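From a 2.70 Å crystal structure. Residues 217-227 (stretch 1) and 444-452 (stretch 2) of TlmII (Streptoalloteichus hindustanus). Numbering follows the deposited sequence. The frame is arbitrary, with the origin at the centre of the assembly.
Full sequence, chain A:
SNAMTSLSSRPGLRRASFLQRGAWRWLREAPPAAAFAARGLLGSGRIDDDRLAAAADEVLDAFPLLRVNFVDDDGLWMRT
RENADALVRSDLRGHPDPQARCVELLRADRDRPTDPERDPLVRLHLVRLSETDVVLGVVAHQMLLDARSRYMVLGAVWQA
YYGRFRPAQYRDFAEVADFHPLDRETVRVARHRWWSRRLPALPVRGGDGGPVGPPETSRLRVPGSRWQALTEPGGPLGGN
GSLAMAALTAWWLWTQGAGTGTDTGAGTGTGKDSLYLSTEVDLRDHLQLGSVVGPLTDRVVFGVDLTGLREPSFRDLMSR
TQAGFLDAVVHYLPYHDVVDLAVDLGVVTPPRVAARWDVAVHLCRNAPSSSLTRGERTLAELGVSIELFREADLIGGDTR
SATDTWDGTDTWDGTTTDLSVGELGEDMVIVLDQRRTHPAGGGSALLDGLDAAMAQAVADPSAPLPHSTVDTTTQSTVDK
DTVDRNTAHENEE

Stretch 1 (217-227) TSRLRVPGSRW
Stretch 2 444-452: SALLDGLDA

This is a small, mainly apolar packing of a β-strand against a nearly parallel α-helix, centred on Leu220 and Leu447, with no hydrogen bond or salt bridge crossing between the stretches. Strand 217-223 and the helix of the second stretch run in the same N-to-C sense, their axes 19° apart (signed crossing angle -19°) and 8.7 Å at closest approach. Two CA pairs fix the register: Ser218 CA to Ser444 CA at 6.2 Å, and Leu220 CA to Leu447 CA at 6.3 Å. The buried surface, both sides summed, is 322 Å².

The strand is extended, with phi/psi of -129/148 at Ser218, -129/141 at Arg219 and -127/113 at Leu220. This conformation alternates the side chains, so the CA-to-CB bonds of Ser218 and Leu220 point toward the helix while that of Arg219 points away. Arg219 therefore meets the helix through its backbone: Arg219 C lies 3.5 Å from Leu447 CD1.

Leu447 (phi/psi -71/-30; chi1 -68°, m; chi2 -170°, t) directs CD1 at the strand. Leu447 CD1 also lies 3.6 Å from Ser218 C, 3.7 Å from Ser218 CB and 3.8 Å from Leu220 CB, so it spans three consecutive strand residues. Leu220 (chi1 173°, t; chi2 66°, p) brings CD2 to 3.4 Å from Leu447 O and 3.8 Å from Asp451 CB. The carbonyl it touches is already engaged within the helix, where Asp451 N donates to Leu447 O at 3.1 Å. One helical turn thus supplies both Leu447 and Asp451 to the same leucine.

The polar groups that come near one another form no hydrogen bond across the contact. Ser218 (chi1 -52°, m) places OG 4.0 Å from Ser444 N, too far for a hydrogen bond, and Ser444 is poorly ordered. At the other end, the strand gives way to a helix at Gly224 (phi/psi -52/-37), with Pro223 (-57/136) in the N-cap position; Trp227 N donates to Pro223 O at 3.2 Å, and Arg226 N makes a weak bond to the same oxygen at 2.9 Å. The CA-to-CB bond of Arg226 (-65/-42) points toward the second stretch. With chi1 175° (t), chi2 70° (p), chi3 50° (p) and chi4 79°, Arg226 NH1 comes 4.3 Å from Asp451 OD1 (Asp451 chi1 -173°, t; chi2 24°). The carboxylate oxygen sits at the guanidinium edge, near its plane, but the separation exceeds a salt bridge, leaving only a longer-range attraction between opposite charges.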

# COMPACT_ATOMS: atom_id res chain seq x y z
N THR A 217 8.69 6.76 14.71
CA THR A 217 7.50 7.27 14.03
C THR A 217 7.11 8.68 14.46
O THR A 217 7.06 9.00 15.65
CB THR A 217 6.30 6.32 14.25
OG1 THR A 217 6.58 5.06 13.63
CG2 THR A 217 5.03 6.90 13.66
N SER A 218 6.83 9.53 13.47
CA SER A 218 6.35 10.88 13.72
C SER A 218 5.10 11.12 12.88
O SER A 218 4.97 10.58 11.79
CB SER A 218 7.43 11.90 13.35
OG SER A 218 8.66 11.60 13.98
N ARG A 219 4.18 11.94 13.40
CA ARG A 219 2.92 12.20 12.70
C ARG A 219 2.61 13.68 12.56
O ARG A 219 2.87 14.47 13.48
CB ARG A 219 1.77 11.48 13.41
CG ARG A 219 1.86 9.97 13.36
CD ARG A 219 0.71 9.31 14.09
NE ARG A 219 0.88 7.86 14.16
CZ ARG A 219 1.59 7.24 15.09
NH1 ARG A 219 2.20 7.94 16.03
NH2 ARG A 219 1.69 5.92 15.07
N LEU A 220 2.07 14.05 11.41
CA LEU A 220 1.62 15.41 11.15
C LEU A 220 0.18 15.39 10.66
O LEU A 220 -0.11 14.89 9.57
CB LEU A 220 2.51 16.07 10.09
CG LEU A 220 2.04 17.44 9.60
CD1 LEU A 220 2.11 18.47 10.72
CD2 LEU A 220 2.86 17.89 8.40
N ARG A 221 -0.73 15.92 11.46
CA ARG A 221 -2.14 15.96 11.09
C ARG A 221 -2.42 17.16 10.20
O ARG A 221 -2.20 18.30 10.60
CB ARG A 221 -3.03 16.02 12.32
CG ARG A 221 -4.50 15.71 12.04
CD ARG A 221 -5.37 16.02 13.24
NE ARG A 221 -5.44 17.45 13.49
CZ ARG A 221 -5.57 18.00 14.69
NH1 ARG A 221 -5.64 17.23 15.77
NH2 ARG A 221 -5.63 19.31 14.81
N VAL A 222 -2.89 16.89 8.99
CA VAL A 222 -3.20 17.94 8.03
C VAL A 222 -4.70 18.07 7.86
O VAL A 222 -5.39 17.07 7.66
CB VAL A 222 -2.56 17.64 6.65
CG1 VAL A 222 -3.11 18.57 5.59
CG2 VAL A 222 -1.05 17.75 6.73
N PRO A 223 -5.22 19.30 7.98
CA PRO A 223 -6.64 19.55 7.75
C PRO A 223 -7.04 19.09 6.36
O PRO A 223 -6.30 19.35 5.41
CB PRO A 223 -6.75 21.07 7.84
CG PRO A 223 -5.60 21.48 8.71
CD PRO A 223 -4.49 20.53 8.36
N GLY A 224 -8.17 18.40 6.25
CA GLY A 224 -8.63 17.85 4.99
C GLY A 224 -8.66 18.84 3.85
O GLY A 224 -8.36 18.50 2.71
N SER A 225 -9.02 20.08 4.16
CA SER A 225 -9.09 21.13 3.16
C SER A 225 -7.71 21.43 2.58
O SER A 225 -7.57 21.67 1.38
CB SER A 225 -9.68 22.40 3.78
OG SER A 225 -9.81 23.42 2.82
N ARG A 226 -6.69 21.40 3.44
CA ARG A 226 -5.31 21.64 3.02
C ARG A 226 -4.84 20.54 2.07
O ARG A 226 -4.19 20.80 1.06
CB ARG A 226 -4.39 21.70 4.23
CG ARG A 226 -2.92 21.83 3.89
CD ARG A 226 -2.61 23.21 3.32
NE ARG A 226 -3.14 24.27 4.16
CZ ARG A 226 -2.57 24.70 5.28
NH1 ARG A 226 -1.44 24.15 5.71
NH2 ARG A 226 -3.13 25.68 5.98
N TRP A 227 -5.20 19.30 2.40
CA TRP A 227 -4.80 18.16 1.59
C TRP A 227 -5.46 18.18 0.21
O TRP A 227 -4.83 17.83 -0.79
CB TRP A 227 -5.12 16.85 2.31
CG TRP A 227 -4.64 15.63 1.58
CD1 TRP A 227 -5.40 14.76 0.85
CD2 TRP A 227 -3.29 15.15 1.49
NE1 TRP A 227 -4.61 13.76 0.33
CE2 TRP A 227 -3.31 13.98 0.71
CE3 TRP A 227 -2.07 15.60 2.01
CZ2 TRP A 227 -2.16 13.25 0.43
CZ3 TRP A 227 -0.93 14.87 1.73
CH2 TRP A 227 -0.98 13.71 0.95
N SER A 444 10.84 14.53 12.28
CA SER A 444 10.28 15.60 13.09
C SER A 444 10.52 16.95 12.44
O SER A 444 9.59 17.69 12.15
CB SER A 444 10.87 15.58 14.50
OG SER A 444 10.37 16.67 15.26
N ALA A 445 11.80 17.26 12.22
CA ALA A 445 12.18 18.48 11.52
C ALA A 445 11.73 18.39 10.06
O ALA A 445 11.59 19.41 9.38
CB ALA A 445 13.68 18.68 11.59
N LEU A 446 11.53 17.17 9.60
CA LEU A 446 11.01 16.92 8.26
C LEU A 446 9.54 17.31 8.20
O LEU A 446 9.09 17.93 7.24
CB LEU A 446 11.19 15.44 7.89
CG LEU A 446 11.01 15.00 6.44
CD1 LEU A 446 11.81 13.73 6.19
CD2 LEU A 446 9.55 14.77 6.09
N LEU A 447 8.79 16.95 9.23
CA LEU A 447 7.36 17.21 9.25
C LEU A 447 7.02 18.69 9.43
O LEU A 447 5.99 19.16 8.95
CB LEU A 447 6.66 16.37 10.32
CG LEU A 447 6.63 14.87 10.04
CD1 LEU A 447 5.71 14.16 11.03
CD2 LEU A 447 6.20 14.59 8.62
N ASP A 448 7.88 19.42 10.14
CA ASP A 448 7.72 20.86 10.26
C ASP A 448 8.04 21.52 8.92
O ASP A 448 7.50 22.58 8.59
CB ASP A 448 8.61 21.43 11.36
CG ASP A 448 8.13 21.06 12.75
OD1 ASP A 448 7.05 21.54 13.16
OD2 ASP A 448 8.84 20.30 13.45
N GLY A 449 8.94 20.89 8.17
CA GLY A 449 9.31 21.38 6.85
C GLY A 449 8.20 21.17 5.83
O GLY A 449 7.88 22.08 5.06
N LEU A 450 7.63 19.97 5.82
CA LEU A 450 6.52 19.66 4.92
C LEU A 450 5.32 20.54 5.22
O LEU A 450 4.64 21.01 4.31
CB LEU A 450 6.11 18.19 5.05
CG LEU A 450 7.06 17.12 4.51
CD1 LEU A 450 6.40 15.75 4.57
CD2 LEU A 450 7.48 17.45 3.09
N ASP A 451 5.05 20.76 6.51
CA ASP A 451 3.90 21.55 6.95
C ASP A 451 3.94 22.97 6.40
O ASP A 451 2.95 23.48 5.89
CB ASP A 451 3.82 21.57 8.47
CG ASP A 451 2.55 22.21 8.98
OD1 ASP A 451 1.55 22.25 8.23
OD2 ASP A 451 2.55 22.69 10.13
N ALA A 452 5.10 23.61 6.51
CA ALA A 452 5.28 24.96 6.00
C ALA A 452 5.23 24.97 4.48
O ALA A 452 4.62 25.85 3.87
CB ALA A 452 6.59 25.54 6.49